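Long-range contacts in N6 adenine specific DNA methylase (Encephalitozoon cuniculi, PDB 3Q87), which is the catalytic subunit of the Mtq2-Trm112 complex, which methylates the translation termination factor eRF1 with S-adenosylmethionine as the probable methyl donor: residues 15-20 with 144-149; 87-91 with 122-127; 102-107 with 126-132. All coordinates share one frame; numbering follows the deposited sequence.

Contacts 2 and 3 are neighbours, their centres about 6 Å apart. They share A126 and N127, the turn that leads from strand 118-124 into helix 129-138, and segments 87-91 and 102-107 also meet: P90 CB lies 3.7 Å from G103 N, and P87 CG 3.8 Å from V106 CG2. Contact 2 reaches the cofactor directly through P87, on which V106 packs; I107, which touches 126-132, lies about 9 Å from S-adenosylmethionine. Contact 1 stands apart, its centre about 17 and about 18 Å from those of contacts 2 and 3. It joins helix 8-20 to an outermost strand, 142-150, of the sheet that also holds strand 118-124, with the side chain of D15 about 12 Å from the cofactor.

Contact 1 (15-20 with 144-149)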
loop_
_atom_site.group_PDB
_atom_site.type_symbol
_atom_site.label_atom_id
_atom_site.label_comp_id
_atom_site.label_asym_id
_atom_site.label_seq_id
_atom_site.Cartn_x
_atom_site.Cartn_y
_atom_site.Cartn_z
ATOM N N ASP B 15 0.060 -9.991 16.731
ATOM C CA ASP B 15 -0.307 -11.297 17.271
ATOM C C ASP B 15 -1.556 -11.835 16.578
ATOM O O ASP B 15 -1.598 -13.001 16.192
ATOM C CB ASP B 15 -0.530 -11.243 18.789
ATOM C CG ASP B 15 0.776 -11.212 19.583
ATOM O OD1 ASP B 15 1.867 -11.393 18.989
ATOM O OD2 ASP B 15 0.707 -11.004 20.813
ATOM N N ALA B 16 -2.563 -10.984 16.398
ATOM C CA ALA B 16 -3.774 -11.426 15.714
ATOM C C ALA B 16 -3.530 -11.812 14.245
ATOM O O ALA B 16 -4.091 -12.800 13.757
ATOM C CB ALA B 16 -4.878 -10.395 15.835
ATOM N N LEU B 17 -2.699 -11.035 13.551
ATOM C CA LEU B 17 -2.351 -11.320 12.157
ATOM C C LEU B 17 -1.641 -12.658 12.069
ATOM O O LEU B 17 -1.843 -13.435 11.133
ATOM C CB LEU B 17 -1.446 -10.224 11.582
ATOM C CG LEU B 17 -2.106 -8.853 11.363
ATOM C CD1 LEU B 17 -1.067 -7.803 11.048
ATOM C CD2 LEU B 17 -3.149 -8.920 10.253
ATOM N N GLU B 18 -0.803 -12.921 13.056
ATOM C CA GLU B 18 -0.041 -14.153 13.067
ATOM C C GLU B 18 -0.963 -15.371 13.126
ATOM O O GLU B 18 -0.734 -16.365 12.435
ATOM C CB GLU B 18 0.945 -14.156 14.240
ATOM C CG GLU B 18 1.958 -15.274 14.168
ATOM C CD GLU B 18 2.767 -15.236 12.890
ATOM O OE1 GLU B 18 2.941 -14.132 12.317
ATOM O OE2 GLU B 18 3.234 -16.314 12.457
ATOM N N ARG B 19 -2.011 -15.284 13.937
ATOM C CA ARG B 19 -2.904 -16.416 14.142
ATOM C C ARG B 19 -3.773 -16.653 12.919
ATOM O O ARG B 19 -4.152 -17.790 12.635
ATOM C CB ARG B 19 -3.773 -16.215 15.388
ATOM C CG ARG B 19 -2.956 -15.952 16.643
ATOM C CD ARG B 19 -3.809 -15.966 17.903
ATOM N NE ARG B 19 -3.470 -14.853 18.787
ATOM C CZ ARG B 19 -4.249 -13.790 18.985
ATOM N NH1 ARG B 19 -5.429 -13.696 18.375
ATOM N NH2 ARG B 19 -3.854 -12.819 19.801
ATOM N N GLU B 20 -4.080 -15.574 12.201
ATOM C CA GLU B 20 -4.839 -15.656 10.958
ATOM C C GLU B 20 -4.056 -16.379 9.868
ATOM O O GLU B 20 -4.639 -17.002 8.994
ATOM C CB GLU B 20 -5.202 -14.254 10.463
ATOM C CG GLU B 20 -6.234 -13.542 11.297
ATOM C CD GLU B 20 -7.609 -14.130 11.111
ATOM O OE1 GLU B 20 -8.441 -13.482 10.439
ATOM O OE2 GLU B 20 -7.851 -15.246 11.619
ATOM N N ARG B 144 -16.016 -8.843 12.708
ATOM C CA ARG B 144 -15.943 -9.440 14.033
ATOM C C ARG B 144 -14.730 -8.911 14.767
ATOM O O ARG B 144 -13.731 -8.531 14.145
ATOM C CB ARG B 144 -15.929 -10.966 13.976
ATOM C CG ARG B 144 -14.711 -11.591 13.332
ATOM C CD ARG B 144 -14.905 -13.096 13.253
ATOM N NE ARG B 144 -13.721 -13.804 12.774
ATOM C CZ ARG B 144 -12.839 -14.411 13.564
ATOM N NH1 ARG B 144 -13.003 -14.397 14.885
ATOM N NH2 ARG B 144 -11.791 -15.035 13.037
ATOM N N ILE B 145 -14.832 -8.865 16.092
ATOM C CA ILE B 145 -13.725 -8.437 16.932
ATOM C C ILE B 145 -12.775 -9.602 17.144
ATOM O O ILE B 145 -13.031 -10.482 17.961
ATOM C CB ILE B 145 -14.230 -7.917 18.283
ATOM C CG1 ILE B 145 -15.067 -6.657 18.067
ATOM C CG2 ILE B 145 -13.068 -7.634 19.223
ATOM C CD1 ILE B 145 -15.540 -6.011 19.356
ATOM N N LEU B 146 -11.675 -9.607 16.397
ATOM C CA LEU B 146 -10.727 -10.715 16.438
ATOM C C LEU B 146 -10.099 -10.893 17.812
ATOM O O LEU B 146 -9.884 -12.014 18.266
ATOM C CB LEU B 146 -9.617 -10.513 15.400
ATOM C CG LEU B 146 -9.662 -11.377 14.148
ATOM C CD1 LEU B 146 -8.298 -11.376 13.469
ATOM C CD2 LEU B 146 -10.045 -12.779 14.521
ATOM N N LYS B 147 -9.787 -9.785 18.468
ATOM C CA LYS B 147 -9.077 -9.855 19.733
ATOM C C LYS B 147 -9.287 -8.616 20.573
ATOM O O LYS B 147 -9.354 -7.507 20.055
ATOM C CB LYS B 147 -7.577 -10.076 19.507
ATOM C CG LYS B 147 -6.760 -9.878 20.771
ATOM C CD LYS B 147 -5.647 -10.898 20.882
ATOM C CE LYS B 147 -5.328 -11.192 22.353
ATOM N NZ LYS B 147 -4.545 -12.451 22.545
ATOM N N VAL B 148 -9.419 -8.825 21.877
ATOM C CA VAL B 148 -9.486 -7.734 22.831
ATOM C C VAL B 148 -8.336 -7.914 23.806
ATOM O O VAL B 148 -8.023 -9.034 24.194
ATOM C CB VAL B 148 -10.809 -7.733 23.605
ATOM C CG1 VAL B 148 -10.921 -6.466 24.436
ATOM C CG2 VAL B 148 -11.973 -7.837 22.643
ATOM N N ARG B 149 -7.691 -6.818 24.181
ATOM C CA ARG B 149 -6.528 -6.907 25.048
ATOM C C ARG B 149 -6.316 -5.588 25.772
ATOM O O ARG B 149 -6.263 -4.524 25.151
ATOM C CB ARG B 149 -5.286 -7.299 24.243
ATOM C CG ARG B 149 -4.057 -7.590 25.087
ATOM C CD ARG B 149 -2.839 -7.848 24.226
ATOM N NE ARG B 149 -2.897 -9.147 23.555
ATOM C CZ ARG B 149 -1.937 -9.637 22.770
ATOM N NH1 ARG B 149 -0.835 -8.937 22.539
ATOM N NH2 ARG B 149 -2.077 -10.832 22.209
#
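Where A16 packs on L146 and D15 meets R149, the axes of helix 15-20 and strand 144-149 approach to 9.0 Å and run at 132° to one another, so the end of the helix passes slantwise over an outermost strand of the sheet. The backbones come nearest at A16 and K147, whose CA atoms are 6.8 Å apart. The strand carries a beta bulge: L146, in a helix-like conformation, and K147 both hydrogen-bond through their backbones to I158, and the side chains of both consequently start toward the helix.

At one end of the contact R149 reaches D15. Its chain runs extended from the strand, and a bend at chi3 (-73°) turns the guanidinium end-on to the aspartate, directing NH1 and NH2 at the same oxygen, each nitrogen 3.1 Å from OD2 of D15. That oxygen lies in the guanidinium plane. NH2 uses its anti lone pair, whereas NH1 comes in tilted out of the carboxylate plane; the two planes are 59° apart. At the other end CD1 of L146 fits against E20, 3.7 Å from CD of the glutamate, and also stands 4.3 Å from CB of A16. The carboxylate it touches is held by K160 in a salt bridge and by Y120 in a hydrogen bond, both through OE1, while R144 NH2 stays 4.2 Å from E20 OE2, beyond a salt bridge.

R19 projects between these two ends, above the backbone of its own helix, but its modelled tip is too close to K147, and the positions of both side chains are doubtful in detail. The grip of R149 would by itself probably favour the ionised form of D15, whose doubly held OD2 gives the salt bridge between the two segments.

Contact 2 (87-91 with 122-127); sequences PYVPD and LVIEAN. With SAM (S-adenosylmethionine), chain D.
Y88 and P90 carry the 87-91 side of this contact with 122-127, while P87, just ahead of them, lines the S-adenosylmethionine pocket. Its ring carbon CG lies 3.3 Å from C8 in the adenine of S-adenosylmethionine.

Y88 follows, and its ring stands against the end of strand 118-124. The chi1 of 59° sets CG between the backbone N and the carbonyl carbon, which turns the ring toward the side chains of L122 and I124. CG2 of I124 sits over a ring face in a CH-pi contact, 3.9 Å from the ring centroid and 15° off the normal. The other branch of the isoleucine reaches the rim, with its CD1 3.5 Å from CD1 of Y88, while CD2 of L122 approaches CE2 of the tyrosine obliquely at 3.8 Å. The phenol hydroxyl is hydrogen-bonded to D9 of helix 8-20.

P87 and Y88 are the last two residues of an NPPY sequence, N85 to Y88, consistent with the motif of methyltransferases that modify amino or amide nitrogens. It follows the fourth strand of the Rossmann-like sheet, and N85 itself binds S-adenosylmethionine. The hydrophobic wall of the neighbouring strand thus backs the tyrosine of the motif.

Further on, P90 lays its CG 4.0 Å from CB of A126. This alanine belongs to the 3-10 turn that succeeds the strand, closed by a hydrogen bond from N127 N to I124 O (2.9 Å), and its own backbone N is hydrogen-bonded to E154.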
loop_
_atom_site.group_PDB
_atom_site.type_symbol
_atom_site.label_atom_id
_atom_site.label_comp_id
_atom_site.label_asym_id
_atom_site.label_seq_id
_atom_site.Cartn_x
_atom_site.Cartn_y
_atom_site.Cartn_z
ATOM N N PRO B 87 -4.129 6.474 13.567
ATOM C CA PRO B 87 -4.018 7.514 14.606
ATOM C C PRO B 87 -5.333 7.524 15.360
ATOM O O PRO B 87 -6.346 7.881 14.778
ATOM C CB PRO B 87 -3.930 8.824 13.820
ATOM C CG PRO B 87 -3.922 8.459 12.374
ATOM C CD PRO B 87 -4.256 7.028 12.207
ATOM N N TYR B 88 -5.332 7.132 16.623
ATOM C CA TYR B 88 -6.581 6.884 17.307
ATOM C C TYR B 88 -6.753 7.723 18.584
ATOM O O TYR B 88 -7.716 7.538 19.322
ATOM C CB TYR B 88 -6.706 5.386 17.617
ATOM C CG TYR B 88 -5.590 4.814 18.480
ATOM C CD1 TYR B 88 -5.389 5.269 19.779
ATOM C CD2 TYR B 88 -4.765 3.789 18.007
ATOM C CE1 TYR B 88 -4.385 4.745 20.578
ATOM C CE2 TYR B 88 -3.752 3.253 18.795
ATOM C CZ TYR B 88 -3.567 3.740 20.080
ATOM O OH TYR B 88 -2.574 3.225 20.876
ATOM N N VAL B 89 -5.833 8.643 18.837
ATOM C CA VAL B 89 -5.819 9.375 20.103
ATOM C C VAL B 89 -6.794 10.552 20.087
ATOM O O VAL B 89 -6.665 11.456 19.262
ATOM C CB VAL B 89 -4.414 9.889 20.457
ATOM C CG1 VAL B 89 -4.459 10.698 21.769
ATOM C CG2 VAL B 89 -3.425 8.729 20.557
ATOM N N PRO B 90 -7.774 10.537 21.007
ATOM C CA PRO B 90 -8.854 11.529 21.034
ATOM C C PRO B 90 -8.363 12.924 21.359
ATOM O O PRO B 90 -7.401 13.069 22.106
ATOM C CB PRO B 90 -9.763 11.033 22.173
ATOM C CG PRO B 90 -9.364 9.615 22.417
ATOM C CD PRO B 90 -7.910 9.548 22.092
ATOM N N ASP B 91 -9.015 13.930 20.779
ATOM C CA ASP B 91 -8.835 15.330 21.170
ATOM C C ASP B 91 -7.486 15.946 20.823
ATOM O O ASP B 91 -7.107 16.987 21.363
ATOM C CB ASP B 91 -9.151 15.516 22.656
ATOM C CG ASP B 91 -10.598 15.228 22.963
ATOM O OD1 ASP B 91 -11.443 15.495 22.080
ATOM O OD2 ASP B 91 -10.892 14.723 24.066
ATOM N N LEU B 122 -7.233 -1.660 13.975
ATOM C CA LEU B 122 -7.083 -1.556 15.416
ATOM C C LEU B 122 -7.787 -0.307 15.915
ATOM O O LEU B 122 -7.692 0.756 15.314
ATOM C CB LEU B 122 -5.604 -1.528 15.832
ATOM C CG LEU B 122 -5.348 -1.447 17.353
ATOM C CD1 LEU B 122 -3.992 -2.025 17.689
ATOM C CD2 LEU B 122 -5.458 -0.019 17.901
ATOM N N VAL B 123 -8.495 -0.451 17.030
ATOM C CA VAL B 123 -9.225 0.643 17.616
ATOM C C VAL B 123 -9.069 0.531 19.137
ATOM O O VAL B 123 -8.704 -0.517 19.630
ATOM C CB VAL B 123 -10.707 0.569 17.207
ATOM C CG1 VAL B 123 -11.539 1.396 18.124
ATOM C CG2 VAL B 123 -10.890 1.009 15.749
ATOM N N ILE B 124 -9.306 1.614 19.867
ATOM C CA ILE B 124 -9.323 1.538 21.324
ATOM C C ILE B 124 -10.724 1.838 21.866
ATOM O O ILE B 124 -11.578 2.331 21.146
ATOM C CB ILE B 124 -8.282 2.476 21.969
ATOM C CG1 ILE B 124 -8.578 3.932 21.614
ATOM C CG2 ILE B 124 -6.868 2.074 21.544
ATOM C CD1 ILE B 124 -7.741 4.925 22.407
ATOM N N GLU B 125 -10.953 1.527 23.138
ATOM C CA GLU B 125 -12.279 1.666 23.729
ATOM C C GLU B 125 -12.838 3.073 23.531
ATOM O O GLU B 125 -14.032 3.251 23.266
ATOM C CB GLU B 125 -12.232 1.313 25.217
ATOM C CG GLU B 125 -13.583 1.019 25.842
ATOM C CD GLU B 125 -13.441 0.344 27.198
ATOM O OE1 GLU B 125 -13.250 -0.895 27.238
ATOM O OE2 GLU B 125 -13.511 1.051 28.225
ATOM N N ALA B 126 -11.973 4.073 23.641
ATOM C CA ALA B 126 -12.419 5.458 23.523
ATOM C C ALA B 126 -12.980 5.810 22.137
ATOM O O ALA B 126 -13.763 6.756 22.000
ATOM C CB ALA B 126 -11.310 6.411 23.919
ATOM N N ASN B 127 -12.596 5.050 21.116
ATOM C CA ASN B 127 -13.094 5.308 19.767
ATOM C C ASN B 127 -14.544 4.879 19.568
ATOM O O ASN B 127 -15.152 5.196 18.546
ATOM C CB ASN B 127 -12.214 4.617 18.721
ATOM C CG ASN B 127 -10.769 5.054 18.800
ATOM O OD1 ASN B 127 -10.479 6.202 19.119
ATOM N ND2 ASN B 127 -9.858 4.147 18.504
HETATM N N SAM D . 1.953 0.567 11.927
HETATM C CA SAM D . 2.653 1.227 13.037
HETATM C C SAM D . 2.519 0.361 14.299
HETATM O O SAM D . 3.317 0.445 15.233
HETATM O OXT SAM D . 1.604 -0.451 14.415
HETATM C CB SAM D . 2.241 2.706 13.276
HETATM C CG SAM D . 0.843 3.082 13.828
HETATM S SD SAM D . 0.547 4.842 14.307
HETATM C CE SAM D . -0.639 4.691 15.660
HETATM C "C5'" SAM D . -0.530 5.464 12.991
HETATM C "C4'" SAM D . 0.300 5.694 11.738
HETATM O "O4'" SAM D . -0.523 6.230 10.715
HETATM C "C3'" SAM D . 1.443 6.674 11.956
HETATM O "O3'" SAM D . 2.617 6.112 11.412
HETATM C "C2'" SAM D . 1.047 7.905 11.165
HETATM O "O2'" SAM D . 2.134 8.595 10.593
HETATM C "C1'" SAM D . 0.173 7.293 10.094
HETATM N N9 SAM D . -0.840 8.202 9.579
HETATM C C8 SAM D . -1.488 9.237 10.212
HETATM N N7 SAM D . -2.355 9.779 9.327
HETATM C C5 SAM D . -2.261 9.086 8.153
HETATM C C6 SAM D . -2.903 9.188 6.931
HETATM N N6 SAM D . -3.827 10.125 6.749
HETATM N N1 SAM D . -2.583 8.313 5.906
HETATM C C2 SAM D . -1.627 7.325 6.081
HETATM N N3 SAM D . -0.993 7.227 7.304
HETATM C C4 SAM D . -1.306 8.092 8.305
#

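Contact 3 (102-107 with 126-132)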
loop_
_atom_site.group_PDB
_atom_site.type_symbol
_atom_site.label_atom_id
_atom_site.label_comp_id
_atom_site.label_asym_id
_atom_site.label_seq_id
_atom_site.Cartn_x
_atom_site.Cartn_y
_atom_site.Cartn_z
ATOM N N LEU B 102 -13.297 12.125 19.394
ATOM C CA LEU B 102 -13.458 10.709 19.704
ATOM C C LEU B 102 -12.249 9.865 19.275
ATOM O O LEU B 102 -12.284 8.637 19.366
ATOM C CB LEU B 102 -14.733 10.152 19.056
ATOM C CG LEU B 102 -16.017 9.905 19.869
ATOM C CD1 LEU B 102 -15.717 9.528 21.314
ATOM C CD2 LEU B 102 -16.951 11.084 19.813
ATOM N N GLY B 103 -11.189 10.525 18.813
ATOM C CA GLY B 103 -10.050 9.842 18.214
ATOM C C GLY B 103 -10.424 9.127 16.925
ATOM O O GLY B 103 -9.696 8.233 16.459
ATOM N N ARG B 104 -11.545 9.541 16.335
ATOM C CA ARG B 104 -12.209 8.787 15.266
ATOM C C ARG B 104 -12.145 9.402 13.869
ATOM O O ARG B 104 -12.588 8.794 12.888
ATOM C CB ARG B 104 -13.678 8.573 15.627
ATOM C CG ARG B 104 -13.914 7.410 16.557
ATOM C CD ARG B 104 -14.271 6.185 15.760
ATOM N NE ARG B 104 -15.419 6.479 14.910
ATOM C CZ ARG B 104 -16.682 6.470 15.331
ATOM N NH1 ARG B 104 -16.966 6.165 16.591
ATOM N NH2 ARG B 104 -17.660 6.760 14.489
ATOM N N GLU B 105 -11.593 10.598 13.763
ATOM C CA GLU B 105 -11.624 11.305 12.490
ATOM C C GLU B 105 -10.907 10.586 11.341
ATOM O O GLU B 105 -11.406 10.577 10.216
ATOM C CB GLU B 105 -11.136 12.748 12.656
ATOM C CG GLU B 105 -12.056 13.552 13.589
ATOM C CD GLU B 105 -11.793 15.049 13.570
ATOM O OE1 GLU B 105 -11.293 15.562 12.544
ATOM O OE2 GLU B 105 -12.096 15.722 14.582
ATOM N N VAL B 106 -9.746 9.991 11.609
ATOM C CA VAL B 106 -9.037 9.282 10.541
ATOM C C VAL B 106 -9.689 7.922 10.314
ATOM O O VAL B 106 -9.893 7.497 9.175
ATOM C CB VAL B 106 -7.516 9.135 10.819
ATOM C CG1 VAL B 106 -6.809 8.503 9.610
ATOM C CG2 VAL B 106 -6.899 10.486 11.109
ATOM N N ILE B 107 -10.032 7.247 11.407
ATOM C CA ILE B 107 -10.726 5.973 11.319
ATOM C C ILE B 107 -11.967 6.087 10.434
ATOM O O ILE B 107 -12.192 5.257 9.549
ATOM C CB ILE B 107 -11.147 5.477 12.718
ATOM C CG1 ILE B 107 -9.923 5.006 13.495
ATOM C CG2 ILE B 107 -12.209 4.359 12.611
ATOM C CD1 ILE B 107 -10.108 5.032 15.014
ATOM N N ALA B 126 -11.973 4.073 23.641
ATOM C CA ALA B 126 -12.419 5.458 23.523
ATOM C C ALA B 126 -12.980 5.810 22.137
ATOM O O ALA B 126 -13.763 6.756 22.000
ATOM C CB ALA B 126 -11.310 6.411 23.919
ATOM N N ASN B 127 -12.596 5.050 21.116
ATOM C CA ASN B 127 -13.094 5.308 19.767
ATOM C C ASN B 127 -14.544 4.879 19.568
ATOM O O ASN B 127 -15.152 5.196 18.546
ATOM C CB ASN B 127 -12.214 4.617 18.721
ATOM C CG ASN B 127 -10.769 5.054 18.800
ATOM O OD1 ASN B 127 -10.479 6.202 19.119
ATOM N ND2 ASN B 127 -9.858 4.147 18.504
ATOM N N ARG B 128 -15.083 4.153 20.545
ATOM C CA ARG B 128 -16.424 3.570 20.476
ATOM C C ARG B 128 -16.484 2.493 19.408
ATOM O O ARG B 128 -17.054 2.700 18.342
ATOM C CB ARG B 128 -17.487 4.645 20.251
ATOM C CG ARG B 128 -17.708 5.528 21.476
ATOM C CD ARG B 128 -18.657 6.695 21.181
ATOM N NE ARG B 128 -18.982 7.473 22.378
ATOM C CZ ARG B 128 -19.628 8.638 22.363
ATOM N NH1 ARG B 128 -20.021 9.172 21.208
ATOM N NH2 ARG B 128 -19.882 9.274 23.503
ATOM N N PRO B 129 -15.883 1.328 19.704
ATOM C CA PRO B 129 -15.660 0.233 18.758
ATOM C C PRO B 129 -16.942 -0.195 18.074
ATOM O O PRO B 129 -16.923 -0.600 16.905
ATOM C CB PRO B 129 -15.140 -0.901 19.649
ATOM C CG PRO B 129 -14.567 -0.226 20.826
ATOM C CD PRO B 129 -15.398 0.998 21.052
ATOM N N LYS B 130 -18.054 -0.107 18.799
ATOM C CA LYS B 130 -19.342 -0.523 18.261
ATOM C C LYS B 130 -19.806 0.386 17.133
ATOM O O LYS B 130 -20.371 -0.082 16.160
ATOM C CB LYS B 130 -20.393 -0.582 19.369
ATOM C CG LYS B 130 -20.165 -1.712 20.346
ATOM C CD LYS B 130 -21.343 -1.885 21.290
ATOM C CE LYS B 130 -21.097 -3.038 22.253
ATOM N NZ LYS B 130 -22.345 -3.444 22.955
ATOM N N GLU B 131 -19.575 1.687 17.268
ATOM C CA GLU B 131 -19.886 2.611 16.184
ATOM C C GLU B 131 -19.005 2.327 14.962
ATOM O O GLU B 131 -19.429 2.507 13.823
ATOM C CB GLU B 131 -19.718 4.061 16.635
ATOM C CG GLU B 131 -20.690 4.491 17.715
ATOM C CD GLU B 131 -20.537 5.958 18.097
ATOM O OE1 GLU B 131 -19.740 6.673 17.446
ATOM O OE2 GLU B 131 -21.217 6.394 19.051
ATOM N N VAL B 132 -17.775 1.882 15.204
ATOM C CA VAL B 132 -16.885 1.523 14.110
ATOM C C VAL B 132 -17.414 0.279 13.399
ATOM O O VAL B 132 -17.509 0.246 12.177
ATOM C CB VAL B 132 -15.418 1.283 14.586
ATOM C CG1 VAL B 132 -14.510 0.951 13.380
ATOM C CG2 VAL B 132 -14.886 2.499 15.353
#
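R104 makes two clear hydrogen bonds from 102-107 to 126-132, both from NH1. This nitrogen donates to the backbone O of N127 (2.8 Å, N-H...O angle 166°) and to OE1 of E131 (2.9 Å, 164°), the latter bond being part of a salt bridge. Both acceptors lie at the edge of the guanidinium, close to its plane, whereas the carboxylate stands almost perpendicular to it. Bends at chi2 (-95°) and chi3 fold the arginine back alongside N127, so that its CD also comes close to that carbonyl. NE is taken up by D108 in a further salt bridge, which should further restrain the rotation of the guanidinium. E131 extends the network through OE2 to NH1 of R128, a long salt bridge of 3.7 Å.

R128 is the N-cap residue of helix 129-138, and R104 lies just before helix 105-113. In the Rossmann-like fold of class I methyltransferases these two helices pack on the same side of the sheet, the first of them in the beta-alpha-beta crossover between strands 81-84 and 118-124. The charged network therefore joins the amino-terminal ends of two adjacent helices, and apolar contacts lie beneath it, toward the sheet.

Among these, CG2 of V132 packs against CD of R104 at 3.8 Å, covering the aliphatic part of the arginine, while its CG1 meets CG2 of I107 at 4.2 Å; V132 in turn touches I159 of the sheet. CD1 of I107 rests against the amide of N127. Nearer the surface, L102 places CD1 over a face of the R128 guanidinium, 3.9 Å above its plane and toward the rim.

Between the backbones, the CA-H of N127 points at O of L102, with CA and O 3.4 Å apart.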